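Local atomic coordinates of xyloglucan-specific endo-beta-1,4-glucanase BoGH9A (Bacteroides ovatus, PDB entry 6DHT), a protein that catalyses the endohydrolysis of 1,4-beta-D-glucosidic linkages in the xyloglucan backbone, releasing xyloglucan oligosaccharides. Residues Asp140-His146 with Gln257-Val261; Asn173-Val177 with Val236-Thr242; Phe271-Ala276 with Ala299-Tyr304. Residues are numbered along the deposited sequence.

Contact 1: Asp140-His146 with Gln257-Val261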
ATOM      1  N   ASP A 140      -0.199  -7.209  24.157  1.00 20.65           N
ATOM      2  CA  ASP A 140       1.228  -7.336  23.921  1.00 20.36           C
ATOM      3  C   ASP A 140       2.044  -6.600  24.994  1.00 26.87           C
ATOM      4  O   ASP A 140       3.099  -6.025  24.714  1.00 20.88           O
ATOM      5  CB  ASP A 140       1.573  -6.857  22.497  1.00 20.41           C
ATOM      6  CG  ASP A 140       1.124  -7.846  21.421  1.00 24.09           C
ATOM      7  OD1 ASP A 140       0.804  -9.011  21.756  1.00 20.75           O
ATOM      8  OD2 ASP A 140       1.072  -7.486  20.215  1.00 19.67           O
ATOM      9  N   ASN A 141       1.542  -6.656  26.229  1.00 26.56           N
ATOM     10  CA  ASN A 141       2.244  -6.107  27.393  1.00 27.63           C
ATOM     11  C   ASN A 141       3.046  -7.175  28.120  1.00 27.85           C
ATOM     12  O   ASN A 141       3.823  -6.863  29.028  1.00 31.04           O
ATOM     13  CB  ASN A 141       1.251  -5.460  28.358  1.00 29.10           C
ATOM     14  CG  ASN A 141       0.042  -6.344  28.643  1.00 39.95           C
ATOM     15  OD1 ASN A 141       0.021  -7.532  28.305  1.00 36.71           O
ATOM     16  ND2 ASN A 141      -0.978  -5.758  29.267  1.00 45.47           N
ATOM     17  N   HIS A 142       2.853  -8.425  27.716  1.00 30.89           N
ATOM     18  CA  HIS A 142       3.566  -9.550  28.304  1.00 34.17           C
ATOM     19  C   HIS A 142       4.200 -10.391  27.200  1.00 26.22           C
ATOM     20  O   HIS A 142       3.680 -11.435  26.817  1.00 33.81           O
ATOM     21  CB  HIS A 142       2.598 -10.389  29.141  1.00 52.79           C
ATOM     22  CG  HIS A 142       3.271 -11.410  30.000  1.00157.67           C
ATOM     23  ND1 HIS A 142       3.686 -12.632  29.517  1.00 65.96           N
ATOM     24  CD2 HIS A 142       3.602 -11.393  31.313  1.00 69.06           C
ATOM     25  CE1 HIS A 142       4.243 -13.324  30.495  1.00 59.32           C
ATOM     26  NE2 HIS A 142       4.205 -12.594  31.595  1.00 59.86           N
ATOM     27  N   VAL A 143       5.337  -9.920  26.697  1.00 23.23           N
ATOM     28  CA  VAL A 143       5.991 -10.509  25.536  1.00 24.10           C
ATOM     29  C   VAL A 143       7.385 -11.009  25.907  1.00 24.42           C
ATOM     30  O   VAL A 143       8.127 -10.318  26.593  1.00 26.97           O
ATOM     31  CB  VAL A 143       6.056  -9.460  24.377  1.00 25.39           C
ATOM     32  CG1 VAL A 143       6.787 -10.005  23.156  1.00 20.94           C
ATOM     33  CG2 VAL A 143       4.657  -9.035  23.986  1.00 26.08           C
ATOM     34  N   LEU A 144       7.724 -12.199  25.429  1.00 28.08           N
ATOM     35  CA  LEU A 144       8.971 -12.869  25.797  1.00 29.57           C
ATOM     36  C   LEU A 144      10.099 -12.604  24.822  1.00 31.71           C
ATOM     37  O   LEU A 144       9.912 -12.647  23.605  1.00 24.64           O
ATOM     38  CB  LEU A 144       8.747 -14.380  25.833  1.00 31.17           C
ATOM     39  CG  LEU A 144       8.457 -15.028  27.188  1.00 39.89           C
ATOM     40  CD1 LEU A 144       7.487 -14.215  28.027  1.00 41.92           C
ATOM     41  CD2 LEU A 144       7.918 -16.430  26.950  1.00 33.52           C
ATOM     42  N   ILE A 145      11.286 -12.347  25.357  1.00 31.71           N
ATOM     43  CA  ILE A 145      12.487 -12.400  24.544  1.00 28.04           C
ATOM     44  C   ILE A 145      12.714 -13.853  24.152  1.00 36.09           C
ATOM     45  O   ILE A 145      13.053 -14.689  24.993  1.00 31.10           O
ATOM     46  CB  ILE A 145      13.728 -11.869  25.307  1.00 27.29           C
ATOM     47  CG1 ILE A 145      13.543 -10.403  25.716  1.00 27.65           C
ATOM     48  CG2 ILE A 145      14.988 -12.050  24.475  1.00 28.16           C
ATOM     49  CD1 ILE A 145      13.502  -9.387  24.557  1.00 33.89           C
ATOM     50  N   HIS A 146      12.492 -14.164  22.884  1.00 23.24           N
ATOM     51  CA  HIS A 146      12.824 -15.455  22.310  1.00 28.72           C
ATOM     52  C   HIS A 146      14.329 -15.700  22.446  1.00 27.17           C
ATOM     53  O   HIS A 146      15.097 -14.749  22.521  1.00 27.78           O
ATOM     54  CB  HIS A 146      12.425 -15.442  20.844  1.00 29.56           C
ATOM     55  CG  HIS A 146      12.428 -16.782  20.185  1.00 23.28           C
ATOM     56  ND1 HIS A 146      13.448 -17.199  19.359  1.00 27.16           N
ATOM     57  CD2 HIS A 146      11.520 -17.785  20.194  1.00 22.12           C
ATOM     58  CE1 HIS A 146      13.170 -18.399  18.888  1.00 25.29           C
ATOM     59  NE2 HIS A 146      11.999 -18.776  19.373  1.00 25.91           N
ATOM     60  N   GLN A 257       1.548 -17.769  23.183  1.00 26.23           N
ATOM     61  CA  GLN A 257       2.487 -16.825  23.769  1.00 28.05           C
ATOM     62  C   GLN A 257       3.091 -15.947  22.665  1.00 23.13           C
ATOM     63  O   GLN A 257       3.349 -16.432  21.560  1.00 23.20           O
ATOM     64  CB  GLN A 257       3.588 -17.585  24.536  1.00 28.90           C
ATOM     65  CG  GLN A 257       4.729 -16.735  25.079  1.00 32.58           C
ATOM     66  CD  GLN A 257       4.279 -15.725  26.128  1.00 45.10           C
ATOM     67  OE1 GLN A 257       4.408 -14.510  25.932  1.00 41.66           O
ATOM     68  NE2 GLN A 257       3.763 -16.222  27.254  1.00 43.90           N
ATOM     69  N   ARG A 258       3.321 -14.678  22.996  1.00 23.92           N
ATOM     70  CA  ARG A 258       3.907 -13.698  22.067  1.00 23.82           C
ATOM     71  C   ARG A 258       5.394 -13.497  22.343  1.00 22.72           C
ATOM     72  O   ARG A 258       5.807 -13.364  23.502  1.00 24.16           O
ATOM     73  CB  ARG A 258       3.159 -12.359  22.181  1.00 22.94           C
ATOM     74  CG  ARG A 258       1.672 -12.445  21.848  1.00 19.42           C
ATOM     75  CD  ARG A 258       1.413 -12.413  20.357  1.00 22.20           C
ATOM     76  NE  ARG A 258       1.140 -11.057  19.879  1.00 18.28           N
ATOM     77  CZ  ARG A 258       0.634 -10.790  18.673  1.00 20.29           C
ATOM     78  NH1 ARG A 258       0.391 -11.747  17.796  1.00 19.42           N
ATOM     79  NH2 ARG A 258       0.405  -9.530  18.335  1.00 20.14           N
ATOM     80  N   TYR A 259       6.186 -13.478  21.273  1.00 21.23           N
ATOM     81  CA  TYR A 259       7.640 -13.336  21.354  1.00 19.31           C
ATOM     82  C   TYR A 259       8.147 -12.214  20.465  1.00 24.29           C
ATOM     83  O   TYR A 259       7.531 -11.931  19.444  1.00 20.86           O
ATOM     84  CB  TYR A 259       8.348 -14.603  20.872  1.00 23.59           C
ATOM     85  CG  TYR A 259       8.095 -15.848  21.694  1.00 25.44           C
ATOM     86  CD1 TYR A 259       7.003 -16.649  21.442  1.00 26.44           C
ATOM     87  CD2 TYR A 259       8.975 -16.226  22.694  1.00 26.77           C
ATOM     88  CE1 TYR A 259       6.766 -17.792  22.179  1.00 28.19           C
ATOM     89  CE2 TYR A 259       8.752 -17.379  23.440  1.00 29.82           C
ATOM     90  CZ  TYR A 259       7.642 -18.149  23.177  1.00 34.59           C
ATOM     91  OH  TYR A 259       7.397 -19.296  23.904  1.00 32.53           O
ATOM     92  N   VAL A 260       9.257 -11.598  20.845  1.00 22.96           N
ATOM     93  CA  VAL A 260      10.081 -10.846  19.893  1.00 24.14           C
ATOM     94  C   VAL A 260      11.266 -11.726  19.528  1.00 30.04           C
ATOM     95  O   VAL A 260      11.827 -12.432  20.381  1.00 26.26           O
ATOM     96  CB  VAL A 260      10.535  -9.441  20.392  1.00 23.77           C
ATOM     97  CG1 VAL A 260       9.327  -8.532  20.646  1.00 23.61           C
ATOM     98  CG2 VAL A 260      11.399  -9.544  21.630  1.00 29.81           C
ATOM     99  N   VAL A 261      11.607 -11.737  18.252  1.00 21.87           N
ATOM    100  CA  VAL A 261      12.656 -12.596  17.741  1.00 24.10           C
ATOM    101  C   VAL A 261      13.875 -11.817  17.233  1.00 22.93           C
ATOM    102  O   VAL A 261      13.934 -10.575  17.325  1.00 23.45           O
ATOM    103  CB  VAL A 261      12.098 -13.510  16.662  1.00 20.97           C
ATOM    104  CG1 VAL A 261      10.959 -14.347  17.231  1.00 23.42           C
ATOM    105  CG2 VAL A 261      11.596 -12.687  15.475  1.00 25.06           C
TER
HETATM  106  O   HOH W   1       1.867 -13.360  25.412  1.00 40.20           O

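Contact 2: Asn173-Val177 with Val236-Thr242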
ATOM      1  N   ASN A 173       0.181 -11.066  13.735  1.00 16.02           N
ATOM      2  CA  ASN A 173       1.536 -10.731  14.127  1.00 16.45           C
ATOM      3  C   ASN A 173       1.963  -9.348  13.634  1.00 15.20           C
ATOM      4  O   ASN A 173       1.262  -8.773  12.800  1.00 14.38           O
ATOM      5  CB  ASN A 173       2.448 -11.849  13.631  1.00 15.15           C
ATOM      6  CG  ASN A 173       1.978 -13.203  14.137  1.00 16.46           C
ATOM      7  OD1 ASN A 173       2.044 -13.449  15.343  1.00 19.14           O
ATOM      8  ND2 ASN A 173       1.415 -14.017  13.258  1.00 19.09           N
ATOM      9  N   LYS A 174       3.042  -8.807  14.170  1.00 13.82           N
ATOM     10  CA  LYS A 174       3.454  -7.424  13.888  1.00 13.41           C
ATOM     11  C   LYS A 174       4.894  -7.463  13.436  1.00 14.91           C
ATOM     12  O   LYS A 174       5.746  -7.987  14.152  1.00 17.37           O
ATOM     13  CB  LYS A 174       3.299  -6.557  15.131  1.00 15.57           C
ATOM     14  CG  LYS A 174       1.904  -6.644  15.734  1.00 17.32           C
ATOM     15  CD  LYS A 174       1.645  -5.682  16.857  1.00 17.80           C
ATOM     16  CE  LYS A 174       2.641  -5.849  17.988  1.00 18.33           C
ATOM     17  NZ  LYS A 174       2.198  -5.151  19.214  1.00 16.33           N
ATOM     18  N   TYR A 175       5.200  -6.909  12.271  1.00 14.51           N
ATOM     19  CA  TYR A 175       6.499  -7.081  11.632  1.00 14.47           C
ATOM     20  C   TYR A 175       7.139  -5.728  11.335  1.00 16.44           C
ATOM     21  O   TYR A 175       6.510  -4.869  10.698  1.00 14.22           O
ATOM     22  CB  TYR A 175       6.334  -7.811  10.314  1.00 15.40           C
ATOM     23  CG  TYR A 175       5.580  -9.142  10.367  1.00 13.89           C
ATOM     24  CD1 TYR A 175       4.189  -9.172  10.457  1.00 15.42           C
ATOM     25  CD2 TYR A 175       6.242 -10.377  10.274  1.00 16.81           C
ATOM     26  CE1 TYR A 175       3.470 -10.369  10.468  1.00 14.05           C
ATOM     27  CE2 TYR A 175       5.533 -11.576  10.295  1.00 16.13           C
ATOM     28  CZ  TYR A 175       4.152 -11.573  10.388  1.00 15.07           C
ATOM     29  OH  TYR A 175       3.440 -12.775  10.389  1.00 16.49           O
ATOM     30  N   ILE A 176       8.381  -5.526  11.753  1.00 14.88           N
ATOM     31  CA  ILE A 176       9.044  -4.239  11.584  1.00 14.57           C
ATOM     32  C   ILE A 176       9.341  -3.907  10.112  1.00 16.48           C
ATOM     33  O   ILE A 176       9.147  -2.767   9.663  1.00 14.67           O
ATOM     34  CB  ILE A 176      10.354  -4.199  12.415  1.00 15.58           C
ATOM     35  CG1 ILE A 176      10.062  -4.080  13.919  1.00 16.25           C
ATOM     36  CG2 ILE A 176      11.215  -3.013  11.986  1.00 16.39           C
ATOM     37  CD1 ILE A 176       9.426  -2.767  14.358  1.00 18.05           C
ATOM     38  N   VAL A 177       9.787  -4.879   9.338  1.00 15.83           N
ATOM     39  CA  VAL A 177      10.106  -4.620   7.939  1.00 14.22           C
ATOM     40  C   VAL A 177       8.861  -4.145   7.215  1.00 13.95           C
ATOM     41  O   VAL A 177       8.859  -3.075   6.556  1.00 15.25           O
ATOM     42  CB  VAL A 177      10.728  -5.848   7.271  1.00 16.24           C
ATOM     43  CG1 VAL A 177      10.717  -5.745   5.757  1.00 18.55           C
ATOM     44  CG2 VAL A 177      12.152  -6.038   7.785  1.00 18.81           C
ATOM     45  N   VAL A 236      17.097  -3.870  16.383  1.00 22.30           N
ATOM     46  CA  VAL A 236      15.631  -3.919  16.300  1.00 18.43           C
ATOM     47  C   VAL A 236      15.191  -5.346  15.989  1.00 16.61           C
ATOM     48  O   VAL A 236      15.653  -5.945  15.025  1.00 18.07           O
ATOM     49  CB  VAL A 236      15.108  -2.925  15.234  1.00 19.49           C
ATOM     50  CG1 VAL A 236      13.576  -2.962  15.131  1.00 21.82           C
ATOM     51  CG2 VAL A 236      15.564  -1.535  15.556  1.00 18.77           C
ATOM     52  N   TYR A 237      14.309  -5.888  16.834  1.00 21.61           N
ATOM     53  CA  TYR A 237      13.794  -7.244  16.672  1.00 22.94           C
ATOM     54  C   TYR A 237      12.988  -7.294  15.386  1.00 21.86           C
ATOM     55  O   TYR A 237      12.268  -6.343  15.076  1.00 22.86           O
ATOM     56  CB  TYR A 237      12.923  -7.623  17.883  1.00 23.18           C
ATOM     57  CG  TYR A 237      13.633  -7.418  19.212  1.00 23.84           C
ATOM     58  CD1 TYR A 237      14.751  -8.174  19.543  1.00 29.37           C
ATOM     59  CD2 TYR A 237      13.175  -6.503  20.124  1.00 20.80           C
ATOM     60  CE1 TYR A 237      15.398  -7.988  20.750  1.00 22.58           C
ATOM     61  CE2 TYR A 237      13.814  -6.304  21.325  1.00 28.51           C
ATOM     62  CZ  TYR A 237      14.925  -7.049  21.627  1.00 23.39           C
ATOM     63  OH  TYR A 237      15.539  -6.828  22.834  1.00 26.81           O
ATOM     64  N   HIS A 238      13.121  -8.377  14.631  1.00 19.12           N
ATOM     65  CA  HIS A 238      12.508  -8.485  13.302  1.00 18.22           C
ATOM     66  C   HIS A 238      10.990  -8.410  13.365  1.00 22.64           C
ATOM     67  O   HIS A 238      10.361  -7.727  12.545  1.00 19.58           O
ATOM     68  CB  HIS A 238      12.965  -9.782  12.641  1.00 21.09           C
ATOM     69  CG  HIS A 238      12.678  -9.885  11.174  1.00 21.12           C
ATOM     70  ND1 HIS A 238      13.335  -9.140  10.212  1.00 19.12           N
ATOM     71  CD2 HIS A 238      11.828 -10.687  10.497  1.00 17.29           C
ATOM     72  CE1 HIS A 238      12.904  -9.481   9.017  1.00 19.35           C
ATOM     73  NE2 HIS A 238      11.980 -10.416   9.158  1.00 19.86           N
ATOM     74  N   LYS A 239      10.380  -9.128  14.305  1.00 20.50           N
ATOM     75  CA  LYS A 239       8.926  -9.153  14.414  1.00 17.76           C
ATOM     76  C   LYS A 239       8.493  -9.547  15.828  1.00 21.10           C
ATOM     77  O   LYS A 239       9.310 -10.032  16.642  1.00 20.24           O
ATOM     78  CB  LYS A 239       8.332 -10.101  13.384  1.00 16.66           C
ATOM     79  CG  LYS A 239       8.851 -11.544  13.517  1.00 18.87           C
ATOM     80  CD  LYS A 239       8.184 -12.467  12.515  1.00 21.29           C
ATOM     81  CE  LYS A 239       8.836 -13.850  12.490  1.00 21.78           C
ATOM     82  NZ  LYS A 239       8.145 -14.800  11.593  1.00 21.91           N
ATOM     83  N   LEU A 240       7.216  -9.312  16.116  1.00 19.18           N
ATOM     84  CA  LEU A 240       6.565  -9.740  17.340  1.00 18.57           C
ATOM     85  C   LEU A 240       5.517 -10.738  16.903  1.00 19.78           C
ATOM     86  O   LEU A 240       4.646 -10.425  16.092  1.00 18.08           O
ATOM     87  CB  LEU A 240       5.975  -8.547  18.078  1.00 18.82           C
ATOM     88  CG  LEU A 240       5.416  -8.782  19.489  1.00 20.41           C
ATOM     89  CD1 LEU A 240       5.259  -7.471  20.218  1.00 21.56           C
ATOM     90  CD2 LEU A 240       4.071  -9.483  19.423  1.00 19.80           C
ATOM     91  N   THR A 241       5.621 -11.975  17.396  1.00 21.13           N
ATOM     92  CA  THR A 241       4.880 -13.075  16.803  1.00 18.14           C
ATOM     93  C   THR A 241       4.571 -14.185  17.806  1.00 21.76           C
ATOM     94  O   THR A 241       5.220 -14.312  18.850  1.00 19.86           O
ATOM     95  CB  THR A 241       5.692 -13.676  15.614  1.00 19.80           C
ATOM     96  OG1 THR A 241       4.947 -14.669  14.919  1.00 22.88           O
ATOM     97  CG2 THR A 241       7.046 -14.245  16.099  1.00 21.80           C
ATOM     98  N   THR A 242       3.560 -14.968  17.472  1.00 18.04           N
ATOM     99  CA  THR A 242       3.342 -16.261  18.121  1.00 17.41           C
ATOM    100  C   THR A 242       4.202 -17.260  17.374  1.00 21.40           C
ATOM    101  O   THR A 242       4.676 -16.995  16.280  1.00 23.57           O
ATOM    102  CB  THR A 242       1.875 -16.647  18.021  1.00 18.21           C
ATOM    103  OG1 THR A 242       1.433 -16.492  16.676  1.00 19.13           O
ATOM    104  CG2 THR A 242       1.027 -15.792  18.925  1.00 18.48           C
TER
HETATM  105  O   HOH W   2       9.897  -7.824   9.852  1.00 17.42           O

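Contact 3: Phe271-Ala276 with Ala299-Tyr304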
ATOM      1  N   PHE A 271      13.437   0.537  10.178  1.00 15.15           N
ATOM      2  CA  PHE A 271      13.186   1.331  11.371  1.00 14.81           C
ATOM      3  C   PHE A 271      13.919   2.691  11.299  1.00 16.73           C
ATOM      4  O   PHE A 271      13.338   3.751  11.557  1.00 14.41           O
ATOM      5  CB  PHE A 271      13.652   0.527  12.614  1.00 16.24           C
ATOM      6  CG  PHE A 271      13.541   1.251  13.925  1.00 18.92           C
ATOM      7  CD1 PHE A 271      14.504   2.156  14.277  1.00 15.43           C
ATOM      8  CD2 PHE A 271      12.528   0.986  14.824  1.00 17.35           C
ATOM      9  CE1 PHE A 271      14.464   2.815  15.493  1.00 17.72           C
ATOM     10  CE2 PHE A 271      12.461   1.639  16.043  1.00 19.97           C
ATOM     11  CZ  PHE A 271      13.443   2.558  16.393  1.00 19.17           C
ATOM     12  N   ALA A 272      15.204   2.659  10.951  1.00 17.15           N
ATOM     13  CA  ALA A 272      15.992   3.883  10.897  1.00 17.34           C
ATOM     14  C   ALA A 272      15.424   4.850   9.867  1.00 15.95           C
ATOM     15  O   ALA A 272      15.267   6.027  10.141  1.00 15.11           O
ATOM     16  CB  ALA A 272      17.437   3.561  10.599  1.00 17.34           C
ATOM     17  N   ALA A 273      15.086   4.328   8.695  1.00 14.87           N
ATOM     18  CA  ALA A 273      14.589   5.173   7.607  1.00 15.73           C
ATOM     19  C   ALA A 273      13.276   5.826   8.005  1.00 14.05           C
ATOM     20  O   ALA A 273      13.100   7.024   7.855  1.00 14.99           O
ATOM     21  CB  ALA A 273      14.417   4.357   6.358  1.00 16.16           C
ATOM     22  N   VAL A 274      12.329   5.025   8.487  1.00 14.35           N
ATOM     23  CA  VAL A 274      11.015   5.561   8.803  1.00 13.59           C
ATOM     24  C   VAL A 274      11.046   6.466  10.023  1.00 13.18           C
ATOM     25  O   VAL A 274      10.302   7.423  10.110  1.00 13.44           O
ATOM     26  CB  VAL A 274       9.967   4.435   8.904  1.00 15.50           C
ATOM     27  CG1 VAL A 274      10.001   3.726  10.233  1.00 14.76           C
ATOM     28  CG2 VAL A 274       8.566   4.968   8.629  1.00 15.38           C
ATOM     29  N   MET A 275      11.952   6.194  10.954  1.00 13.92           N
ATOM     30  CA  MET A 275      12.053   7.059  12.122  1.00 15.84           C
ATOM     31  C   MET A 275      12.703   8.411  11.762  1.00 12.61           C
ATOM     32  O   MET A 275      12.229   9.445  12.201  1.00 14.79           O
ATOM     33  CB  MET A 275      12.792   6.332  13.261  1.00 14.54           C
ATOM     34  CG  MET A 275      11.952   5.226  13.880  1.00 16.39           C
ATOM     35  SD  MET A 275      10.531   5.899  14.715  1.00 17.48           S
ATOM     36  CE  MET A 275       9.636   4.393  15.077  1.00 16.27           C
ATOM     37  N   ALA A 276      13.721   8.368  10.919  1.00 14.10           N
ATOM     38  CA  ALA A 276      14.327   9.602  10.417  1.00 15.69           C
ATOM     39  C   ALA A 276      13.296  10.426   9.608  1.00 14.95           C
ATOM     40  O   ALA A 276      13.174  11.645   9.788  1.00 15.39           O
ATOM     41  CB  ALA A 276      15.537   9.273   9.583  1.00 17.46           C
ATOM     42  N   ALA A 299      16.638   7.504  17.964  1.00 18.73           N
ATOM     43  CA  ALA A 299      16.442   6.077  17.766  1.00 21.59           C
ATOM     44  C   ALA A 299      16.928   5.618  16.400  1.00 19.26           C
ATOM     45  O   ALA A 299      17.517   4.547  16.248  1.00 20.48           O
ATOM     46  CB  ALA A 299      14.974   5.727  17.931  1.00 22.51           C
ATOM     47  N   ALA A 300      16.643   6.440  15.387  1.00 17.44           N
ATOM     48  CA  ALA A 300      17.071   6.136  14.029  1.00 20.63           C
ATOM     49  C   ALA A 300      18.580   6.013  13.889  1.00 15.52           C
ATOM     50  O   ALA A 300      19.077   5.094  13.250  1.00 18.89           O
ATOM     51  CB  ALA A 300      16.562   7.222  13.073  1.00 15.44           C
ATOM     52  N   GLU A 301      19.297   6.957  14.503  1.00 18.44           N
ATOM     53  CA  GLU A 301      20.751   6.989  14.394  1.00 21.99           C
ATOM     54  C   GLU A 301      21.355   5.779  15.112  1.00 18.96           C
ATOM     55  O   GLU A 301      22.262   5.138  14.592  1.00 21.37           O
ATOM     56  CB  GLU A 301      21.308   8.329  14.915  1.00 22.96           C
ATOM     57  CG  GLU A 301      20.868   9.524  14.046  1.00 23.75           C
ATOM     58  CD  GLU A 301      21.717  10.771  14.205  1.00 33.18           C
ATOM     59  OE1 GLU A 301      21.305  11.678  14.954  1.00 34.60           O
ATOM     60  OE2 GLU A 301      22.775  10.856  13.546  1.00 37.51           O
ATOM     61  N   LYS A 302      20.766   5.399  16.243  1.00 22.02           N
ATOM     62  CA  LYS A 302      21.218   4.205  16.953  1.00 23.88           C
ATOM     63  C   LYS A 302      20.932   2.930  16.142  1.00 25.07           C
ATOM     64  O   LYS A 302      21.738   2.008  16.105  1.00 23.61           O
ATOM     65  CB  LYS A 302      20.561   4.101  18.336  1.00 26.26           C
ATOM     66  CG  LYS A 302      21.112   5.066  19.384  1.00 34.61           C
ATOM     67  CD  LYS A 302      20.779   4.621  20.806  1.00 33.92           C
ATOM     68  CE  LYS A 302      21.579   3.373  21.219  1.00 39.84           C
ATOM     69  NZ  LYS A 302      21.237   2.895  22.592  1.00 34.85           N
ATOM     70  N   ALA A 303      19.782   2.862  15.476  1.00 22.57           N
ATOM     71  CA  ALA A 303      19.482   1.691  14.667  1.00 21.53           C
ATOM     72  C   ALA A 303      20.395   1.582  13.451  1.00 19.40           C
ATOM     73  O   ALA A 303      20.836   0.501  13.086  1.00 21.40           O
ATOM     74  CB  ALA A 303      18.015   1.717  14.212  1.00 21.16           C
ATOM     75  N   TYR A 304      20.669   2.712  12.803  1.00 19.00           N
ATOM     76  CA  TYR A 304      21.548   2.690  11.657  1.00 18.57           C
ATOM     77  C   TYR A 304      22.957   2.243  12.084  1.00 20.31           C
ATOM     78  O   TYR A 304      23.591   1.435  11.403  1.00 22.44           O
ATOM     79  CB  TYR A 304      21.567   4.082  11.007  1.00 19.45           C
ATOM     80  CG  TYR A 304      22.321   4.130   9.710  1.00 22.69           C
ATOM     81  CD1 TYR A 304      23.676   4.423   9.686  1.00 22.66           C
ATOM     82  CD2 TYR A 304      21.677   3.905   8.500  1.00 22.93           C
ATOM     83  CE1 TYR A 304      24.372   4.458   8.511  1.00 28.29           C
ATOM     84  CE2 TYR A 304      22.368   3.942   7.311  1.00 23.38           C
ATOM     85  CZ  TYR A 304      23.718   4.226   7.324  1.00 31.18           C
ATOM     86  OH  TYR A 304      24.417   4.263   6.147  1.00 39.55           O
TER

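Contact 1: Asp140-His146 with Gln257-Val261
Strands 143-145 and 259-260, within segments 140-146 and 257-261, form the parallel pair of the small mixed sheet in the GH9 catalytic domain. At the start of segment 257-261, Q257 rests its CG against L144 CD2 (3.7 Å). R258 follows: a water bridges its N (3.1 Å) to H142 O (3.0 Å), and its O accepts L144 N at 3.0 Å. Its guanidinium makes a two-pronged salt bridge with D140, NE to OD1 at 2.8 Å and NH2 to OD2 at 2.9 Å. The R258 side chain comes within about 7 Å of that of D171, the predicted nucleophile. Y259 pairs with L144, its CD2 3.6 Å from L144 CB, while the H146 ring points an edge at its face in an offset T-shaped stack (centroids 5.5 Å apart). V260 completes the parallel pattern, with V260 N to L144 O at 3.0 Å and H146 N to V260 O at 3.1 Å; it packs on V143 and I145. Finally, V261 places CG1 over one face of the H146 imidazole, 4.0 Å from H146 CB.

Contact 2: Asn173-Val177 with Val236-Thr242
This is a short antiparallel strand pairing at one edge of the mixed sheet in the GH9 catalytic domain, where strand 174-175 runs directly into helix 176-192. K174 and L240 are the hydrogen-bonded pair, with K174 N to L240 O at 3.0 Å and L240 N to K174 O at 2.8 Å. In the next, non-hydrogen-bonded pair, Y175 and K239 approach to 4.2 Å between CA atoms. Beyond this last bridge, Y175 is the N-cap of the helix, and the first helical residue still bonds back: I176 N donates to H238 O at 3.1 Å, and a water links H238 O (2.7 Å) to V177 N (3.0 Å). At the other end, N173 OD1 accepts T242 N at 3.0 Å.

The sheet face bearing Y175 and K239 brings Y175 CE2 to 3.6 Å from K239 CD. Y175 OH and N173 ND2 both hydrogen-bond D171 OD2, two bonds that probably help to position the carboxylate of the predicted nucleophile. On the face bearing K174 and L240, K174 CE meets L240 CD1 at 3.8 Å, and K174 NZ forms a salt bridge with D140.

I176 CG1 packs on V236 CG1 (3.9 Å), and the I176 side chain also touches W224 and M225 of helix 213-226 and A267 of helix 265-281, while L240 reaches V143 of strand 143-145.

Contact 3: Phe271-Ala276 with Ala299-Tyr304
Segments 271-276 and 299-304, of helices 265-281 and 292-309, run nearly antiparallel, their N-to-C directions 159° apart and their axes approaching to 8.0 Å. The closest backbone point is A272-A300, with CA atoms only 4.0 Å apart, a spacing made possible by alanines on both surfaces. A300 CB sits 3.4 Å from A272 O and 3.9 Å from M275 CB, and also touches A276. One turn further along its helix, A303 CB meets A272 CB at 4.1 Å. F271 extends the apolar contact: its CD1 lies 3.5 Å from A303 CB and its CE1 3.8 Å from A299 CB. No hydrogen bond joins the two segments, so the interface rests on close apolar fit. On the other side of helix 265-281, A273 touches W344 of helix 339-353 and V274 touches M225 of helix 213-226. Such antiparallel packing of consecutive helices, with 265-281 enclosed by others and 292-309 reaching the surface, is consistent with an inner-outer helix pair of the (alpha/alpha)6 barrel characteristic of GH9 enzymes.

How the contacts relate
From the N terminus, segment 140-146 opens the large loop that contact 1 closes at 257-261. Nested within it, contact 2 joins 173-177 to 236-242 and closes a loop rich in helix, including helix 213-226. Strands 239-241 and 259-260 follow each other in the chain and are neighbours in the sheet, so contacts 1 and 2 share one sheet; Y259 N lies 2.7 Å from T241 O, a probable hydrogen bond. Contact 3 comes later, in series, and closes a short loop between consecutive helices. It does not touch contact 1, but V236 CG2 of contact 2 packs 3.8 Å from F271 CG, connecting the sheet region with the helical barrel.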